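Local coordinates for glycoside Hydrolase (Bacteroides uniformis, PDB 5T99), which probably hydrolyses terminal beta-galactosidic linkages of agarose-derived sugars as a family 2 glycoside hydrolase, and binds the inhibitor galactoisofagomine, at residues V180-T191 against T281-R291. Residues are numbered along the deposited sequence; the frame is centred on the assembly and turned at random.
Sequences VYIPEHGVYVTT and TDTYFTDFGIR. With EDO (1,2-ethanediol), chain J.
Tyr284 lies under the loop that interrupts strand 180-194, with Ile182 CG2 seated almost centrally over one face of its ring, 3.7 Å from the centroid, in a CH-pi contact. Ile182 meets the tyrosine with both branches from one side: CG2, anti to the backbone N, drops onto the ring, while CD1 reaches Tyr284 CB at 3.6 Å. Val187 arrives obliquely from the far end of the loop, its CG2 3.6 Å from Tyr284 CD2. With CG anti to its own N (chi1 -171°), Tyr284 sends its phenol up to the type II turn from Pro183 to Gly186, where OH takes a weak bond from Gly186 N. A water lying in the ring plane ties the same hydroxyl to Val187 O. A leucine in place of Tyr284 would probably leave Gly186 N without this weak partner, strand the bridging water and uncover the Ile182 methyl.

Toward the start of the strands the contact turns polar. Asp282 OD2 accepts the backbone N of Ile182 at 2.9 Å, a nearly straight bond (171°) on the anti side of the carboxylate. Next to it, Thr281 OG1 donates to Val180 O from above the carbonyl plane.

At the other end, Val189 CG1 rests over a face of Phe288, displaced toward the rim and 3.7 Å from CG, and Phe288 also touches Ile223 of strand 215-224. Farther along, Thr191 OG1 shares one water with Gly289 O and Arg291 N and a second with Arg291 O; the Arg291 guanidinium itself is held by Pro407 O.

Segments 187-191 and 281-288 run in the same general direction, 31° apart, in different sheets, their axes 8.6 Å apart at closest approach: the face-to-face packing of a beta sandwich, here the immunoglobulin-like domain of family 2 glycoside hydrolases.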
ATOM      1  N   VAL A 180      25.537 -24.469  -7.376  1.00 21.67           N
ATOM      2  CA  VAL A 180      26.175 -23.173  -7.187  1.00 20.67           C
ATOM      3  C   VAL A 180      25.183 -22.092  -7.609  1.00 19.67           C
ATOM      4  O   VAL A 180      24.813 -21.997  -8.781  1.00 18.57           O
ATOM      5  CB  VAL A 180      27.483 -23.049  -7.994  1.00 21.08           C
ATOM      6  CG1 VAL A 180      28.218 -21.766  -7.626  1.00 20.89           C
ATOM      7  CG2 VAL A 180      28.384 -24.257  -7.748  1.00 21.53           C
ATOM      8  N   TYR A 181      24.760 -21.272  -6.654  1.00 19.25           N
ATOM      9  CA  TYR A 181      23.674 -20.316  -6.900  1.00 19.26           C
ATOM     10  C   TYR A 181      23.627 -19.181  -5.883  1.00 18.68           C
ATOM     11  O   TYR A 181      24.208 -19.259  -4.786  1.00 17.97           O
ATOM     12  CB  TYR A 181      22.311 -21.033  -6.867  1.00 19.61           C
ATOM     13  CG  TYR A 181      21.957 -21.542  -5.477  1.00 20.36           C
ATOM     14  CD1 TYR A 181      21.041 -20.868  -4.671  1.00 20.49           C
ATOM     15  CD2 TYR A 181      22.577 -22.677  -4.954  1.00 20.89           C
ATOM     16  CE1 TYR A 181      20.738 -21.324  -3.396  1.00 20.71           C
ATOM     17  CE2 TYR A 181      22.288 -23.138  -3.672  1.00 20.76           C
ATOM     18  CZ  TYR A 181      21.369 -22.466  -2.900  1.00 20.82           C
ATOM     19  OH  TYR A 181      21.096 -22.937  -1.636  1.00 20.65           O
ATOM     20  N   ILE A 182      22.869 -18.155  -6.261  1.00 18.25           N
ATOM     21  CA  ILE A 182      22.571 -17.007  -5.406  1.00 18.29           C
ATOM     22  C   ILE A 182      21.349 -17.335  -4.522  1.00 18.53           C
ATOM     23  O   ILE A 182      20.261 -17.527  -5.056  1.00 18.12           O
ATOM     24  CB  ILE A 182      22.314 -15.752  -6.280  1.00 17.63           C
ATOM     25  CG1 ILE A 182      23.595 -15.377  -7.039  1.00 17.39           C
ATOM     26  CG2 ILE A 182      21.830 -14.577  -5.445  1.00 17.26           C
ATOM     27  CD1 ILE A 182      23.349 -14.523  -8.262  1.00 17.57           C
ATOM     28  N   PRO A 183      21.523 -17.393  -3.176  1.00 19.19           N
ATOM     29  CA  PRO A 183      20.408 -17.680  -2.250  1.00 20.24           C
ATOM     30  C   PRO A 183      19.495 -16.483  -2.093  1.00 21.59           C
ATOM     31  O   PRO A 183      19.728 -15.461  -2.752  1.00 21.72           O
ATOM     32  CB  PRO A 183      21.114 -18.002  -0.938  1.00 19.98           C
ATOM     33  CG  PRO A 183      22.360 -17.183  -0.997  1.00 19.89           C
ATOM     34  CD  PRO A 183      22.769 -17.114  -2.441  1.00 19.36           C
ATOM     35  N   GLU A 184      18.460 -16.586  -1.253  1.00 23.44           N
ATOM     36  CA  GLU A 184      17.424 -15.542  -1.262  1.00 25.64           C
ATOM     37  C   GLU A 184      17.979 -14.211  -0.784  1.00 23.94           C
ATOM     38  O   GLU A 184      18.855 -14.173   0.070  1.00 22.82           O
ATOM     39  CB  GLU A 184      16.138 -15.922  -0.505  1.00 27.40           C
ATOM     40  CG  GLU A 184      16.280 -16.215   0.977  1.00 29.99           C
ATOM     41  CD  GLU A 184      14.965 -16.077   1.757  1.00 32.53           C
ATOM     42  OE1 GLU A 184      13.878 -15.793   1.167  1.00 33.91           O
ATOM     43  OE2 GLU A 184      15.030 -16.262   2.986  1.00 33.77           O
ATOM     44  N   HIS A 185      17.477 -13.138  -1.384  1.00 23.34           N
ATOM     45  CA  HIS A 185      17.958 -11.783  -1.123  1.00 23.30           C
ATOM     46  C   HIS A 185      19.470 -11.651  -1.298  1.00 21.19           C
ATOM     47  O   HIS A 185      20.115 -10.891  -0.590  1.00 20.68           O
ATOM     48  CB  HIS A 185      17.525 -11.348   0.276  1.00 24.35           C
ATOM     49  CG  HIS A 185      16.094 -11.667   0.574  1.00 26.27           C
ATOM     50  ND1 HIS A 185      15.673 -12.146   1.798  1.00 26.45           N
ATOM     51  CD2 HIS A 185      14.989 -11.604  -0.209  1.00 26.34           C
ATOM     52  CE1 HIS A 185      14.365 -12.331   1.763  1.00 27.24           C
ATOM     53  NE2 HIS A 185      13.929 -12.020   0.554  1.00 26.62           N
ATOM     54  N   GLY A 186      20.012 -12.365  -2.279  1.00 19.74           N
ATOM     55  CA  GLY A 186      21.452 -12.536  -2.417  1.00 19.14           C
ATOM     56  C   GLY A 186      22.226 -11.496  -3.212  1.00 18.28           C
ATOM     57  O   GLY A 186      23.437 -11.663  -3.399  1.00 18.01           O
ATOM     58  N   VAL A 187      21.546 -10.451  -3.694  1.00 17.88           N
ATOM     59  CA  VAL A 187      22.205  -9.304  -4.337  1.00 17.58           C
ATOM     60  C   VAL A 187      21.751  -8.003  -3.676  1.00 17.29           C
ATOM     61  O   VAL A 187      20.566  -7.790  -3.447  1.00 17.74           O
ATOM     62  CB  VAL A 187      21.914  -9.239  -5.848  1.00 17.70           C
ATOM     63  CG1 VAL A 187      22.549  -7.997  -6.469  1.00 17.80           C
ATOM     64  CG2 VAL A 187      22.406 -10.498  -6.543  1.00 17.64           C
ATOM     65  N   TYR A 188      22.715  -7.136  -3.392  1.00 16.60           N
ATOM     66  CA  TYR A 188      22.483  -5.881  -2.706  1.00 15.96           C
ATOM     67  C   TYR A 188      23.120  -4.766  -3.552  1.00 16.05           C
ATOM     68  O   TYR A 188      24.340  -4.694  -3.654  1.00 16.53           O
ATOM     69  CB  TYR A 188      23.091  -5.991  -1.294  1.00 15.40           C
ATOM     70  CG  TYR A 188      23.108  -4.746  -0.436  1.00 15.02           C
ATOM     71  CD1 TYR A 188      22.137  -3.737  -0.554  1.00 14.76           C
ATOM     72  CD2 TYR A 188      24.095  -4.591   0.548  1.00 15.17           C
ATOM     73  CE1 TYR A 188      22.166  -2.616   0.277  1.00 14.65           C
ATOM     74  CE2 TYR A 188      24.126  -3.481   1.379  1.00 14.89           C
ATOM     75  CZ  TYR A 188      23.168  -2.494   1.244  1.00 14.80           C
ATOM     76  OH  TYR A 188      23.246  -1.387   2.075  1.00 14.74           O
ATOM     77  N   VAL A 189      22.276  -3.922  -4.159  1.00 15.94           N
ATOM     78  CA  VAL A 189      22.680  -2.892  -5.117  1.00 15.52           C
ATOM     79  C   VAL A 189      22.578  -1.512  -4.477  1.00 15.36           C
ATOM     80  O   VAL A 189      21.493  -1.127  -4.028  1.00 16.33           O
ATOM     81  CB  VAL A 189      21.749  -2.915  -6.349  1.00 15.75           C
ATOM     82  CG1 VAL A 189      22.170  -1.863  -7.384  1.00 15.62           C
ATOM     83  CG2 VAL A 189      21.704  -4.312  -6.964  1.00 15.90           C
ATOM     84  N   THR A 190      23.687  -0.771  -4.449  1.00 14.78           N
ATOM     85  CA  THR A 190      23.725   0.602  -3.927  1.00 14.44           C
ATOM     86  C   THR A 190      24.327   1.542  -4.969  1.00 14.16           C
ATOM     87  O   THR A 190      24.879   1.081  -5.973  1.00 13.84           O
ATOM     88  CB  THR A 190      24.523   0.680  -2.611  1.00 15.01           C
ATOM     89  OG1 THR A 190      25.848   0.121  -2.778  1.00 14.76           O
ATOM     90  CG2 THR A 190      23.768  -0.075  -1.497  1.00 15.16           C
ATOM     91  N   THR A 191      24.191   2.851  -4.745  1.00 14.20           N
ATOM     92  CA  THR A 191      24.708   3.877  -5.661  1.00 14.50           C
ATOM     93  C   THR A 191      25.437   4.977  -4.882  1.00 15.09           C
ATOM     94  O   THR A 191      24.877   6.055  -4.615  1.00 16.25           O
ATOM     95  CB  THR A 191      23.604   4.492  -6.546  1.00 14.24           C
ATOM     96  OG1 THR A 191      22.562   5.033  -5.732  1.00 14.12           O
ATOM     97  CG2 THR A 191      23.021   3.463  -7.471  1.00 14.35           C
ATOM     98  N   THR A 281      25.635 -21.464 -14.139  1.00 21.03           N
ATOM     99  CA  THR A 281      24.934 -22.179 -13.070  1.00 20.61           C
ATOM    100  C   THR A 281      23.668 -21.497 -12.557  1.00 20.50           C
ATOM    101  O   THR A 281      22.794 -22.172 -12.011  1.00 20.82           O
ATOM    102  CB  THR A 281      25.841 -22.426 -11.862  1.00 21.50           C
ATOM    103  OG1 THR A 281      26.105 -21.190 -11.179  1.00 22.30           O
ATOM    104  CG2 THR A 281      27.143 -23.068 -12.308  1.00 21.95           C
ATOM    105  N   ASP A 282      23.567 -20.177 -12.698  1.00 20.25           N
ATOM    106  CA  ASP A 282      22.440 -19.431 -12.141  1.00 19.14           C
ATOM    107  C   ASP A 282      22.273 -18.059 -12.784  1.00 18.70           C
ATOM    108  O   ASP A 282      23.245 -17.461 -13.258  1.00 17.75           O
ATOM    109  CB  ASP A 282      22.632 -19.264 -10.630  1.00 19.27           C
ATOM    110  CG  ASP A 282      21.360 -18.838  -9.920  1.00 19.16           C
ATOM    111  OD1 ASP A 282      20.250 -19.060 -10.462  1.00 19.59           O
ATOM    112  OD2 ASP A 282      21.481 -18.268  -8.822  1.00 18.62           O
ATOM    113  N   THR A 283      21.025 -17.594 -12.807  1.00 18.52           N
ATOM    114  CA  THR A 283      20.666 -16.279 -13.316  1.00 18.71           C
ATOM    115  C   THR A 283      19.728 -15.676 -12.300  1.00 19.37           C
ATOM    116  O   THR A 283      18.780 -16.331 -11.883  1.00 19.93           O
ATOM    117  CB  THR A 283      19.957 -16.354 -14.681  1.00 18.63           C
ATOM    118  OG1 THR A 283      20.824 -16.958 -15.652  1.00 18.83           O
ATOM    119  CG2 THR A 283      19.571 -14.961 -15.176  1.00 18.95           C
ATOM    120  N   TYR A 284      19.980 -14.423 -11.922  1.00 20.00           N
ATOM    121  CA  TYR A 284      19.267 -13.769 -10.824  1.00 19.65           C
ATOM    122  C   TYR A 284      19.061 -12.300 -11.158  1.00 19.59           C
ATOM    123  O   TYR A 284      20.030 -11.574 -11.405  1.00 19.22           O
ATOM    124  CB  TYR A 284      20.096 -13.899  -9.552  1.00 20.62           C
ATOM    125  CG  TYR A 284      19.435 -13.462  -8.259  1.00 21.21           C
ATOM    126  CD1 TYR A 284      18.779 -14.389  -7.436  1.00 21.71           C
ATOM    127  CD2 TYR A 284      19.496 -12.140  -7.836  1.00 21.40           C
ATOM    128  CE1 TYR A 284      18.204 -14.005  -6.232  1.00 21.98           C
ATOM    129  CE2 TYR A 284      18.922 -11.747  -6.634  1.00 22.34           C
ATOM    130  CZ  TYR A 284      18.279 -12.683  -5.834  1.00 22.44           C
ATOM    131  OH  TYR A 284      17.704 -12.294  -4.646  1.00 23.61           O
ATOM    132  N   PHE A 285      17.802 -11.873 -11.154  1.00 19.19           N
ATOM    133  CA  PHE A 285      17.427 -10.525 -11.530  1.00 19.08           C
ATOM    134  C   PHE A 285      17.142  -9.658 -10.296  1.00 18.46           C
ATOM    135  O   PHE A 285      16.612 -10.151  -9.295  1.00 17.34           O
ATOM    136  CB  PHE A 285      16.206 -10.566 -12.446  1.00 19.68           C
ATOM    137  CG  PHE A 285      16.493 -11.121 -13.816  1.00 20.21           C
ATOM    138  CD1 PHE A 285      16.971 -10.285 -14.840  1.00 20.66           C
ATOM    139  CD2 PHE A 285      16.277 -12.466 -14.097  1.00 20.58           C
ATOM    140  CE1 PHE A 285      17.223 -10.779 -16.111  1.00 20.48           C
ATOM    141  CE2 PHE A 285      16.531 -12.970 -15.371  1.00 20.89           C
ATOM    142  CZ  PHE A 285      17.009 -12.128 -16.377  1.00 20.88           C
ATOM    143  N   THR A 286      17.521  -8.381 -10.383  1.00 17.95           N
ATOM    144  CA  THR A 286      17.233  -7.379  -9.353  1.00 18.05           C
ATOM    145  C   THR A 286      16.830  -6.061 -10.036  1.00 18.31           C
ATOM    146  O   THR A 286      17.553  -5.546 -10.892  1.00 17.73           O
ATOM    147  CB  THR A 286      18.455  -7.102  -8.442  1.00 18.06           C
ATOM    148  OG1 THR A 286      18.951  -8.319  -7.870  1.00 17.43           O
ATOM    149  CG2 THR A 286      18.084  -6.130  -7.308  1.00 18.00           C
ATOM    150  N   ASP A 287      15.683  -5.511  -9.656  1.00 18.61           N
ATOM    151  CA  ASP A 287      15.281  -4.200 -10.149  1.00 18.51           C
ATOM    152  C   ASP A 287      15.882  -3.162  -9.231  1.00 17.78           C
ATOM    153  O   ASP A 287      15.962  -3.384  -8.014  1.00 18.08           O
ATOM    154  CB  ASP A 287      13.763  -4.078 -10.196  1.00 19.63           C
ATOM    155  CG  ASP A 287      13.149  -4.881 -11.333  1.00 20.73           C
ATOM    156  OD1 ASP A 287      13.718  -4.904 -12.449  1.00 22.22           O
ATOM    157  OD2 ASP A 287      12.084  -5.480 -11.120  1.00 21.65           O
ATOM    158  N   PHE A 288      16.347  -2.055  -9.808  1.00 16.80           N
ATOM    159  CA  PHE A 288      16.936  -0.973  -9.017  1.00 15.97           C
ATOM    160  C   PHE A 288      16.848   0.367  -9.727  1.00 15.56           C
ATOM    161  O   PHE A 288      16.625   0.420 -10.936  1.00 15.86           O
ATOM    162  CB  PHE A 288      18.391  -1.292  -8.638  1.00 15.92           C
ATOM    163  CG  PHE A 288      19.381  -1.107  -9.765  1.00 15.86           C
ATOM    164  CD1 PHE A 288      20.021   0.110  -9.955  1.00 15.66           C
ATOM    165  CD2 PHE A 288      19.674  -2.153 -10.633  1.00 16.00           C
ATOM    166  CE1 PHE A 288      20.925   0.287 -10.993  1.00 15.89           C
ATOM    167  CE2 PHE A 288      20.580  -1.983 -11.672  1.00 15.92           C
ATOM    168  CZ  PHE A 288      21.214  -0.765 -11.847  1.00 15.86           C
ATOM    169  N   GLY A 289      17.023   1.435  -8.950  1.00 15.04           N
ATOM    170  CA  GLY A 289      17.058   2.794  -9.452  1.00 14.81           C
ATOM    171  C   GLY A 289      18.301   3.534  -8.994  1.00 14.72           C
ATOM    172  O   GLY A 289      19.012   3.088  -8.081  1.00 14.27           O
ATOM    173  N   ILE A 290      18.544   4.673  -9.639  1.00 14.60           N
ATOM    174  CA  ILE A 290      19.706   5.500  -9.376  1.00 15.19           C
ATOM    175  C   ILE A 290      19.257   6.856  -8.828  1.00 15.68           C
ATOM    176  O   ILE A 290      18.806   7.739  -9.570  1.00 15.85           O
ATOM    177  CB  ILE A 290      20.574   5.666 -10.645  1.00 15.15           C
ATOM    178  CG1 ILE A 290      20.971   4.285 -11.190  1.00 15.41           C
ATOM    179  CG2 ILE A 290      21.805   6.516 -10.348  1.00 15.27           C
ATOM    180  CD1 ILE A 290      21.910   4.303 -12.391  1.00 15.37           C
ATOM    181  N   ARG A 291      19.384   7.005  -7.516  1.00 16.47           N
ATOM    182  CA  ARG A 291      19.078   8.256  -6.835  1.00 16.65           C
ATOM    183  C   ARG A 291      19.893   8.312  -5.561  1.00 16.36           C
ATOM    184  O   ARG A 291      20.225   7.266  -4.994  1.00 16.07           O
ATOM    185  CB  ARG A 291      17.560   8.403  -6.555  1.00 17.09           C
ATOM    186  CG  ARG A 291      17.012   7.848  -5.233  1.00 17.23           C
ATOM    187  CD  ARG A 291      16.993   6.343  -5.220  1.00 17.35           C
ATOM    188  NE  ARG A 291      16.559   5.784  -3.930  1.00 17.75           N
ATOM    189  CZ  ARG A 291      17.358   5.488  -2.893  1.00 17.64           C
ATOM    190  NH1 ARG A 291      16.826   4.954  -1.799  1.00 17.22           N
ATOM    191  NH2 ARG A 291      18.677   5.713  -2.922  1.00 17.98           N
TER
HETATM  192  C1  EDO J 908      19.177   1.418  -3.890  1.00 24.28           C
HETATM  193  O1  EDO J 908      19.568   0.328  -3.016  1.00 24.12           O
HETATM  194  C2  EDO J 908      19.208   1.033  -5.374  1.00 23.70           C
HETATM  195  O2  EDO J 908      17.904   1.085  -5.992  1.00 22.22           O
HETATM  196  O   HOH W   1      18.164  -9.412  -3.895  1.00 17.55           O
HETATM  197  O   HOH W   2      19.976   4.576  -6.000  1.00  9.77           O
HETATM  198  O   HOH W   3      21.810   6.177  -3.141  1.00 11.09           O